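Local coordinates for protein putative alpha-L-fucosidase (Bacteroides thetaiotaomicron, PDB 3EYP) that probably hydrolyses alpha-L-fucosides, as a putative alpha-L-fucosidase of glycoside hydrolase family 29, at residues L150-S155 and I184-Q189; W221-S226 and M243-Y249; V275-W279 and Q456-F460; L328-V333 and P345-N351. One frame throughout, in Å; residues are numbered along the deposited sequence.

Contact 1. Residues L150-S155 and I184-Q189; sequences LGELMS and IVREKQ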
# COMPACT_ATOMS: atom_id res chain seq x y z
N LEU A 150 -16.67 -13.75 -9.75
CA LEU A 150 -15.91 -12.59 -10.19
C LEU A 150 -16.81 -11.71 -11.04
O LEU A 150 -16.93 -10.52 -10.82
CB LEU A 150 -14.59 -13.05 -10.87
CG LEU A 150 -13.44 -12.07 -10.98
CD1 LEU A 150 -13.14 -11.33 -9.68
CD2 LEU A 150 -12.19 -12.71 -11.73
N GLY A 151 -17.55 -12.33 -11.92
CA GLY A 151 -18.51 -11.62 -12.74
C GLY A 151 -19.59 -10.88 -12.00
O GLY A 151 -19.99 -9.76 -12.37
N GLU A 152 -20.09 -11.51 -10.95
CA GLU A 152 -21.04 -10.84 -10.09
C GLU A 152 -20.38 -9.62 -9.45
O GLU A 152 -20.92 -8.51 -9.46
CB GLU A 152 -21.60 -11.80 -8.99
CG GLU A 152 -22.38 -13.00 -9.53
CD GLU A 152 -22.92 -13.84 -8.45
OE1 GLU A 152 -22.12 -14.11 -7.54
OE2 GLU A 152 -24.09 -14.31 -8.50
N LEU A 153 -19.20 -9.81 -8.88
CA LEU A 153 -18.59 -8.76 -8.04
C LEU A 153 -18.04 -7.60 -8.87
O LEU A 153 -17.94 -6.42 -8.40
CB LEU A 153 -17.46 -9.36 -7.15
CG LEU A 153 -18.00 -10.27 -6.03
CD1 LEU A 153 -16.93 -10.99 -5.22
CD2 LEU A 153 -18.93 -9.50 -5.14
N MET A 154 -17.70 -7.93 -10.10
CA MET A 154 -17.09 -6.93 -11.05
C MET A 154 -18.13 -6.22 -11.91
O MET A 154 -17.82 -5.25 -12.64
CB MET A 154 -16.05 -7.59 -11.97
CG MET A 154 -14.69 -8.02 -11.32
SD MET A 154 -13.76 -6.84 -10.30
CE MET A 154 -14.18 -7.54 -8.69
N SER A 155 -19.37 -6.71 -11.80
CA SER A 155 -20.49 -6.21 -12.59
C SER A 155 -21.53 -5.44 -11.80
O SER A 155 -22.12 -4.49 -12.30
CB SER A 155 -21.20 -7.35 -13.34
OG SER A 155 -20.37 -8.05 -14.25
N ILE A 184 -11.72 -10.99 -17.12
CA ILE A 184 -12.97 -10.48 -16.54
C ILE A 184 -12.75 -9.18 -15.85
O ILE A 184 -13.45 -8.21 -16.09
CB ILE A 184 -13.65 -11.50 -15.59
CG1 ILE A 184 -14.13 -12.69 -16.42
CG2 ILE A 184 -14.75 -10.82 -14.77
CD1 ILE A 184 -14.10 -14.02 -15.73
N VAL A 185 -11.78 -9.18 -14.96
CA VAL A 185 -11.45 -7.94 -14.22
C VAL A 185 -11.18 -6.75 -15.16
O VAL A 185 -11.76 -5.63 -15.05
CB VAL A 185 -10.29 -8.17 -13.17
CG1 VAL A 185 -9.90 -6.85 -12.48
CG2 VAL A 185 -10.70 -9.23 -12.05
N ARG A 186 -10.34 -7.03 -16.13
CA ARG A 186 -9.78 -5.98 -17.00
C ARG A 186 -10.91 -5.41 -17.88
O ARG A 186 -11.03 -4.21 -18.11
CB ARG A 186 -8.64 -6.56 -17.82
CG ARG A 186 -7.58 -5.61 -18.27
CD ARG A 186 -6.54 -5.28 -17.17
NE ARG A 186 -7.22 -4.42 -16.24
CZ ARG A 186 -6.90 -4.26 -14.97
NH1 ARG A 186 -5.81 -4.83 -14.44
NH2 ARG A 186 -7.67 -3.48 -14.26
N GLU A 187 -11.77 -6.30 -18.36
CA GLU A 187 -12.89 -5.88 -19.20
C GLU A 187 -13.93 -5.07 -18.45
O GLU A 187 -14.38 -4.00 -18.86
CB GLU A 187 -13.52 -7.07 -19.91
CG GLU A 187 -14.89 -6.72 -20.49
CD GLU A 187 -15.51 -7.85 -21.25
OE1 GLU A 187 -16.49 -8.44 -20.74
OE2 GLU A 187 -15.03 -8.14 -22.38
N LYS A 188 -14.29 -5.55 -17.28
CA LYS A 188 -15.40 -4.96 -16.57
C LYS A 188 -15.00 -3.76 -15.75
O LYS A 188 -15.79 -2.89 -15.49
CB LYS A 188 -16.06 -5.99 -15.66
CG LYS A 188 -16.71 -7.09 -16.47
CD LYS A 188 -17.57 -8.00 -15.63
CE LYS A 188 -18.37 -8.97 -16.50
NZ LYS A 188 -19.66 -8.33 -16.96
N GLN A 189 -13.74 -3.77 -15.31
CA GLN A 189 -13.19 -2.78 -14.37
C GLN A 189 -11.80 -2.28 -14.82
O GLN A 189 -10.76 -2.62 -14.23
CB GLN A 189 -13.08 -3.41 -12.98
CG GLN A 189 -14.45 -3.81 -12.36
CD GLN A 189 -15.31 -2.62 -12.00
OE1 GLN A 189 -14.82 -1.48 -11.93
NE2 GLN A 189 -16.61 -2.87 -11.69
O HOH W 1 -18.66 -3.20 -14.75
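Ile184 opens the contact from helix 175-188: its CG2 lies 4.2 Å from Leu150 CG, 4.4 Å from Met154 CG and 4.3 Å from Gly151 N. One residue on, Val185 extends the apolar seam, with CG2 3.8 Å from Leu150 CD2 and 4.2 Å from Met154 CG. A turn later the chemistry becomes polar. The aliphatic part of Lys188 packs beside Met154 (CD to Met154 CB 4.0 Å), and its NZ donates to Ser155 OG at 2.8 Å; a water joins Lys188 O to Met154 O. Gln189, the first residue to leave helical geometry, bends its side chain back so that NE2 donates to Met154 O at 2.8 Å, while its CG rests 3.7 Å from Met154 SD. Met154 therefore meets both the apolar and the polar half of the interface. The helices run in roughly the same direction, the axes of the two short segments 9.7 Å apart at closest approach and crossing at -24°, as expected for successive outer helices of a (beta/alpha)8-type barrel. Beneath them, Leu150 packs on Leu124 of strand 119-124, Met154 and Val185 both touch Thr163 of strand 162-164, and Val185 also reaches Ile194 of strand 193-195.

Contact 2. Residues W221-S226 and M243-Y249; sequences WATTDS and MLDGDAY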
# COMPACT_ATOMS: atom_id res chain seq x y z
N TRP A 221 12.74 -1.28 -4.80
CA TRP A 221 12.47 -0.83 -6.17
C TRP A 221 11.07 -1.24 -6.60
O TRP A 221 10.51 -2.25 -6.12
CB TRP A 221 13.50 -1.38 -7.16
CG TRP A 221 14.90 -1.22 -6.70
CD1 TRP A 221 15.65 -2.17 -6.09
CD2 TRP A 221 15.71 -0.03 -6.74
NE1 TRP A 221 16.88 -1.67 -5.78
CE2 TRP A 221 16.95 -0.37 -6.17
CE3 TRP A 221 15.52 1.26 -7.22
CZ2 TRP A 221 17.99 0.56 -6.04
CZ3 TRP A 221 16.58 2.19 -7.10
CH2 TRP A 221 17.78 1.83 -6.53
N ALA A 222 10.51 -0.44 -7.52
CA ALA A 222 9.17 -0.72 -8.00
C ALA A 222 9.22 -1.86 -8.98
O ALA A 222 8.20 -2.49 -9.29
CB ALA A 222 8.56 0.51 -8.65
N THR A 223 10.41 -2.01 -9.57
CA THR A 223 10.73 -3.10 -10.49
C THR A 223 11.29 -4.33 -9.79
O THR A 223 11.99 -4.25 -8.76
CB THR A 223 11.80 -2.64 -11.58
OG1 THR A 223 12.95 -2.02 -10.95
CG2 THR A 223 11.18 -1.69 -12.56
N THR A 224 11.02 -5.46 -10.42
CA THR A 224 11.58 -6.75 -10.04
C THR A 224 11.37 -7.73 -11.17
O THR A 224 10.67 -7.43 -12.14
CB THR A 224 10.99 -7.33 -8.66
OG1 THR A 224 11.91 -8.29 -8.12
CG2 THR A 224 9.58 -7.97 -8.79
N ASP A 225 11.93 -8.91 -11.03
CA ASP A 225 11.76 -9.96 -12.05
C ASP A 225 10.43 -10.65 -11.77
O ASP A 225 10.11 -10.93 -10.63
CB ASP A 225 12.89 -10.97 -12.01
CG ASP A 225 14.17 -10.48 -12.74
OD1 ASP A 225 14.12 -9.44 -13.43
OD2 ASP A 225 15.25 -11.12 -12.55
N SER A 226 9.67 -10.95 -12.82
CA SER A 226 8.34 -11.51 -12.59
C SER A 226 8.40 -12.90 -11.99
O SER A 226 7.42 -13.38 -11.39
CB SER A 226 7.50 -11.51 -13.85
OG SER A 226 7.95 -12.50 -14.71
N MET A 243 14.33 -5.38 -7.65
CA MET A 243 15.62 -5.32 -8.38
C MET A 243 15.67 -4.10 -9.32
O MET A 243 14.73 -3.83 -10.09
CB MET A 243 15.84 -6.61 -9.22
CG MET A 243 15.58 -7.99 -8.53
SD MET A 243 15.51 -9.39 -9.67
CE MET A 243 14.53 -10.54 -8.65
N LEU A 244 16.77 -3.37 -9.27
CA LEU A 244 16.93 -2.20 -10.16
C LEU A 244 16.85 -2.64 -11.61
O LEU A 244 16.28 -1.97 -12.48
CB LEU A 244 18.27 -1.51 -9.92
CG LEU A 244 18.55 -0.23 -10.70
CD1 LEU A 244 17.50 0.78 -10.31
CD2 LEU A 244 20.01 0.29 -10.39
N ASP A 245 17.41 -3.82 -11.86
CA ASP A 245 17.46 -4.44 -13.23
C ASP A 245 16.30 -5.42 -13.45
O ASP A 245 16.30 -6.26 -14.37
CB ASP A 245 18.81 -5.14 -13.51
CG ASP A 245 19.11 -6.29 -12.55
OD1 ASP A 245 18.47 -6.41 -11.48
OD2 ASP A 245 20.02 -7.08 -12.86
N GLY A 246 15.30 -5.32 -12.59
CA GLY A 246 14.05 -6.15 -12.77
C GLY A 246 13.38 -5.99 -14.11
O GLY A 246 13.32 -4.91 -14.69
N ASP A 247 12.85 -7.10 -14.59
CA ASP A 247 12.21 -7.18 -15.91
C ASP A 247 10.78 -6.68 -16.01
O ASP A 247 10.24 -6.57 -17.10
CB ASP A 247 12.30 -8.57 -16.56
CG ASP A 247 11.49 -9.65 -15.84
OD1 ASP A 247 10.55 -9.34 -15.11
OD2 ASP A 247 11.83 -10.85 -16.05
N ALA A 248 10.22 -6.32 -14.86
CA ALA A 248 8.85 -5.87 -14.73
C ALA A 248 8.66 -4.77 -13.75
O ALA A 248 9.27 -4.74 -12.68
CB ALA A 248 7.90 -7.08 -14.39
N TYR A 249 7.72 -3.89 -14.04
CA TYR A 249 7.37 -2.77 -13.13
C TYR A 249 6.09 -3.19 -12.42
O TYR A 249 5.01 -3.22 -13.00
CB TYR A 249 7.18 -1.48 -13.88
CG TYR A 249 7.20 -0.24 -13.00
CD1 TYR A 249 8.30 0.61 -12.99
CD2 TYR A 249 6.11 0.08 -12.20
CE1 TYR A 249 8.32 1.74 -12.16
CE2 TYR A 249 6.13 1.20 -11.38
CZ TYR A 249 7.22 2.02 -11.36
OH TYR A 249 7.22 3.17 -10.53
O HOH W 2 16.09 -8.92 -14.97
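Met243 and Thr223 bury the most surface here, and they are joined twice: Met243 N donates to Thr223 O at 2.8 Å, and Thr223 OG1 donates to Met243 O at 2.7 Å. Although the CA-to-CB bond of Met243 points away, its extended side chain returns, bringing SD to 3.4 Å from Asp225 OD2 and CE to 3.5 Å from Thr224 OG1, a hydroxyl hydrogen-bonded to Gly238 O. Met243 also begins a type I turn to Gly246, whose CA packs 3.5 Å from Thr224 C, too tight for a CB. Thr223 pairs with Tyr249 in a two-stranded antiparallel ladder of the fucosidase domain, whose Trp221-Ala222 end also meets His391 of the beta domain; next to it Thr224 N donates to Ala248 O (2.9 Å) and Ala248 N to Thr224 O (3.0 Å), with Asp247 and Ala248 forming a classic beta bulge opposite Thr224. Asp225 OD1 accepts from Asp247 N (2.9 Å), and Asp247 OD1 from Ser226 N (2.9 Å). Leu244 CD1 lies over the six-membered ring of Trp221, 3.8 Å from its centroid.

Contact 3. Residues V275-W279 and Q456-F460; sequences VRELW and QSPVF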
# COMPACT_ATOMS: atom_id res chain seq x y z
N VAL A 275 0.53 3.73 18.27
CA VAL A 275 0.71 4.78 17.26
C VAL A 275 2.16 4.83 16.79
O VAL A 275 2.42 4.94 15.59
CB VAL A 275 0.24 6.19 17.79
CG1 VAL A 275 0.48 7.30 16.79
CG2 VAL A 275 -1.22 6.10 18.22
N ARG A 276 3.08 4.73 17.74
CA ARG A 276 4.52 4.68 17.43
C ARG A 276 4.89 3.51 16.53
O ARG A 276 5.66 3.69 15.61
CB ARG A 276 5.40 4.65 18.68
CG ARG A 276 5.84 6.05 19.06
CD ARG A 276 6.53 6.09 20.43
NE ARG A 276 7.99 6.00 20.35
CZ ARG A 276 8.77 6.73 19.55
NH1 ARG A 276 8.25 7.60 18.68
NH2 ARG A 276 10.09 6.56 19.59
N GLU A 277 4.32 2.35 16.81
CA GLU A 277 4.49 1.15 15.96
C GLU A 277 3.98 1.39 14.54
O GLU A 277 4.63 1.05 13.56
CB GLU A 277 3.83 -0.09 16.58
CG GLU A 277 4.69 -0.61 17.73
CD GLU A 277 4.05 -1.67 18.64
OE1 GLU A 277 4.86 -2.42 19.25
OE2 GLU A 277 2.81 -1.77 18.78
N LEU A 278 2.82 2.05 14.45
CA LEU A 278 2.21 2.31 13.14
C LEU A 278 3.00 3.36 12.33
O LEU A 278 3.08 3.33 11.12
CB LEU A 278 0.74 2.74 13.32
CG LEU A 278 -0.15 1.58 13.82
CD1 LEU A 278 -1.52 2.18 14.22
CD2 LEU A 278 -0.26 0.42 12.73
N TRP A 279 3.58 4.30 13.07
CA TRP A 279 4.43 5.32 12.48
C TRP A 279 5.66 4.65 11.89
O TRP A 279 6.09 4.96 10.79
CB TRP A 279 4.81 6.38 13.54
CG TRP A 279 5.88 7.34 13.17
CD1 TRP A 279 6.98 7.65 13.93
CD2 TRP A 279 5.95 8.17 12.01
NE1 TRP A 279 7.73 8.62 13.30
CE2 TRP A 279 7.10 8.97 12.13
CE3 TRP A 279 5.12 8.34 10.89
CZ2 TRP A 279 7.47 9.88 11.16
CZ3 TRP A 279 5.49 9.23 9.92
CH2 TRP A 279 6.66 10.01 10.06
N GLN A 456 9.37 15.82 13.69
CA GLN A 456 8.36 14.78 13.91
C GLN A 456 7.39 15.25 14.98
O GLN A 456 7.80 15.85 15.96
CB GLN A 456 8.97 13.45 14.33
CG GLN A 456 9.69 12.73 13.25
CD GLN A 456 10.37 11.51 13.73
OE1 GLN A 456 9.70 10.59 14.24
NE2 GLN A 456 11.70 11.45 13.56
N SER A 457 6.12 14.95 14.76
CA SER A 457 5.03 15.36 15.65
C SER A 457 5.22 14.83 17.05
O SER A 457 5.74 13.74 17.26
CB SER A 457 3.63 14.92 15.12
OG SER A 457 2.62 15.03 16.12
N PRO A 458 4.78 15.62 18.04
CA PRO A 458 4.81 15.09 19.39
C PRO A 458 3.93 13.87 19.56
O PRO A 458 4.12 13.07 20.46
CB PRO A 458 4.27 16.25 20.21
CG PRO A 458 4.60 17.43 19.40
CD PRO A 458 4.41 17.03 18.01
N VAL A 459 2.97 13.74 18.68
CA VAL A 459 2.09 12.58 18.70
C VAL A 459 2.91 11.34 18.73
O VAL A 459 2.53 10.38 19.33
CB VAL A 459 1.15 12.51 17.46
CG1 VAL A 459 0.43 11.11 17.44
CG2 VAL A 459 0.12 13.67 17.48
N PHE A 460 4.07 11.38 18.11
CA PHE A 460 4.96 10.23 18.00
C PHE A 460 5.99 10.23 19.11
O PHE A 460 7.16 9.82 18.86
CB PHE A 460 5.73 10.22 16.65
CG PHE A 460 4.87 10.20 15.42
CD1 PHE A 460 3.65 9.53 15.40
CD2 PHE A 460 5.29 10.79 14.26
CE1 PHE A 460 2.88 9.52 14.26
CE2 PHE A 460 4.51 10.80 13.13
CZ PHE A 460 3.32 10.14 13.12
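Trp279 and Phe460 dominate this junction between helix 275-283 and the C-terminal end of the modelled chain. The t rotamer of Trp279 (chi1 168°) places its indole against the 456-460 segment, while Phe460, with chi1 at -58° (m), swings its ring back to the helix although its CA-to-CB bond points sideways. The phenyl ring stacks face to face on the five-membered ring of the indole, centroids 3.6 Å apart and planes at 14°, and Trp279 CB makes a CH-pi contact over the same phenyl ring. Trp279 NE1 donates to Gln456 OE1 at 2.9 Å, at the edge of the indole. Val275, in the t rotamer, directs CG1 to 3.9 Å from Val459 CG1 and 4.1 Å from Phe460 CD1, near the plane of the phenyl ring. The segment contains an ST turn, in which Ser457 OG accepts from Val459 N at 2.9 Å. Around this surface patch, Ser457 is hydrogen-bonded to Glu321 and Thr322 of helix 306-323, which also touches Val275 through Leu314 and Trp279 through Phe323, and Arg426 of strand 423-432 makes a cation-pi contact with Trp279. The tail after strand 447-454 of the beta domain thus packs against two helices of the barrel domain.

Contact 4. Residues L328-V333 and P345-N351; sequences LRGAKV and PEKMLDN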
# COMPACT_ATOMS: atom_id res chain seq x y z
N LEU A 328 12.77 23.60 5.16
CA LEU A 328 13.68 24.16 4.17
C LEU A 328 13.02 25.34 3.49
O LEU A 328 13.69 26.10 2.78
CB LEU A 328 14.09 23.15 3.10
CG LEU A 328 14.90 21.95 3.55
CD1 LEU A 328 15.22 21.08 2.34
CD2 LEU A 328 16.15 22.38 4.33
N ARG A 329 11.71 25.52 3.66
CA ARG A 329 11.07 26.55 2.87
C ARG A 329 11.64 27.91 3.24
O ARG A 329 11.95 28.21 4.37
CB ARG A 329 9.56 26.47 2.91
CG ARG A 329 9.08 25.63 1.68
CD ARG A 329 7.61 25.24 1.77
NE ARG A 329 6.78 26.43 1.86
CZ ARG A 329 6.35 27.14 0.83
NH1 ARG A 329 5.62 28.22 1.05
NH2 ARG A 329 6.65 26.77 -0.42
N GLY A 330 11.87 28.70 2.22
CA GLY A 330 12.38 30.04 2.46
C GLY A 330 13.85 30.10 2.22
O GLY A 330 14.44 31.19 2.14
N ALA A 331 14.44 28.91 2.06
CA ALA A 331 15.90 28.78 1.83
C ALA A 331 16.37 29.48 0.57
O ALA A 331 15.61 29.71 -0.37
CB ALA A 331 16.36 27.29 1.82
N LYS A 332 17.63 29.85 0.59
CA LYS A 332 18.33 30.27 -0.63
C LYS A 332 18.94 29.01 -1.16
O LYS A 332 19.57 28.28 -0.41
CB LYS A 332 19.43 31.29 -0.37
N VAL A 333 18.74 28.75 -2.44
CA VAL A 333 19.13 27.45 -3.03
C VAL A 333 20.18 27.62 -4.13
O VAL A 333 20.00 28.39 -5.04
CB VAL A 333 17.88 26.64 -3.55
CG1 VAL A 333 18.26 25.22 -3.97
CG2 VAL A 333 16.79 26.53 -2.47
N PRO A 345 16.05 24.08 -8.74
CA PRO A 345 15.98 23.32 -7.49
C PRO A 345 14.97 23.86 -6.54
O PRO A 345 14.53 23.17 -5.62
CB PRO A 345 17.39 23.45 -6.90
CG PRO A 345 17.97 24.65 -7.50
CD PRO A 345 17.29 24.85 -8.85
N GLU A 346 14.58 25.10 -6.78
CA GLU A 346 13.54 25.71 -5.94
C GLU A 346 12.19 24.97 -6.08
O GLU A 346 11.34 25.02 -5.21
CB GLU A 346 13.33 27.20 -6.26
CG GLU A 346 14.42 28.06 -5.69
CD GLU A 346 15.58 28.20 -6.65
OE1 GLU A 346 15.49 27.60 -7.75
OE2 GLU A 346 16.57 28.92 -6.29
N LYS A 347 12.03 24.26 -7.18
CA LYS A 347 10.80 23.49 -7.39
C LYS A 347 10.55 22.43 -6.30
O LYS A 347 9.41 22.14 -5.99
CB LYS A 347 10.80 22.84 -8.76
CG LYS A 347 10.98 23.85 -9.79
CD LYS A 347 9.86 24.86 -9.79
CE LYS A 347 9.79 25.56 -11.13
NZ LYS A 347 10.61 26.78 -11.11
N MET A 348 11.63 21.91 -5.71
CA MET A 348 11.54 20.81 -4.71
C MET A 348 10.83 21.29 -3.45
O MET A 348 10.46 20.50 -2.53
CB MET A 348 12.95 20.30 -4.35
CG MET A 348 13.67 19.44 -5.48
SD MET A 348 15.26 18.67 -5.03
CE MET A 348 16.52 19.90 -5.53
N LEU A 349 10.65 22.60 -3.42
CA LEU A 349 10.23 23.31 -2.20
C LEU A 349 8.90 23.98 -2.30
O LEU A 349 8.42 24.54 -1.33
CB LEU A 349 11.25 24.39 -1.82
CG LEU A 349 12.66 23.97 -1.52
CD1 LEU A 349 13.52 25.15 -1.06
CD2 LEU A 349 12.59 22.88 -0.45
N ASP A 350 8.33 23.92 -3.48
CA ASP A 350 7.17 24.73 -3.84
C ASP A 350 5.82 24.11 -3.57
O ASP A 350 4.78 24.69 -3.87
CB ASP A 350 7.26 25.19 -5.29
CG ASP A 350 6.97 24.08 -6.28
OD1 ASP A 350 6.56 22.99 -5.85
OD2 ASP A 350 7.16 24.31 -7.50
N ASN A 351 5.82 22.92 -3.03
CA ASN A 351 4.54 22.26 -2.72
C ASN A 351 3.58 22.13 -3.90
O ASN A 351 2.38 21.98 -3.71
CB ASN A 351 3.82 23.05 -1.64
CG ASN A 351 4.50 22.96 -0.30
OD1 ASN A 351 4.53 23.92 0.47
ND2 ASN A 351 5.07 21.81 -0.01
O HOH W 3 16.93 30.39 -3.96
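This is a largely apolar packing contact within the C-terminal beta domain, an F5/8 type C (discoidin-like) module, between the turn leading into edge strand 332-335 and a short 3-10 segment in the loop that follows that strand. Leu349 is its centre: with chi1 m and chi2 t, its CD2 approaches Leu328 CB at 3.9 Å and its CD1 meets Val333 CG2 at 3.8 Å. The other methyl of Val333, CG1, lies 3.5 Å from Pro345 CB, so one valine bridges the beginning and the end of the 3-10 segment. Leu328 to Ala331 form a type II turn, closed by Ala331 N to Leu328 O at 3.0 Å; Gly330, with phi 100°, takes a conformation in which a CB would collide with the preceding carbonyl oxygen. Polar links are few. Arg329 NH2 donates to Leu349 O at 3.0 Å with an angle of 166°, with Asn351 OD1 lying over a face of the same guanidinium. A water accepts from Val333 N and donates to Glu346 OE2, so that it bridges the start of strand 332-335 to the start of the 3-10 segment. Neighbouring strands complete the packing: Val333 touches Ile368 and Phe370 of strand 366-372, Leu328 rests on Phe451 and Val453 of strand 447-454, and Met348 contacts Ile368, Phe451 and Phe357, the last from strand 357-358.

Overall arrangement
Contacts 1 and 2 belong to the barrel domain, where they follow one another along the chain; their centres lie 28 Å apart and their nearest atoms about 11 Å. Contact 4 lies in the beta domain, and contact 3 joins the two domains by bringing the chain's end back to a barrel helix. In sequence, contact 4 falls wholly between the two segments of contact 3, and in space their centres are 26 Å apart, with nearest atoms about 12 Å. Contact 1 is the most remote, its centre 39 Å from that of contact 3 and 45 Å from that of contact 4, across the chain's centre. No two contacts touch.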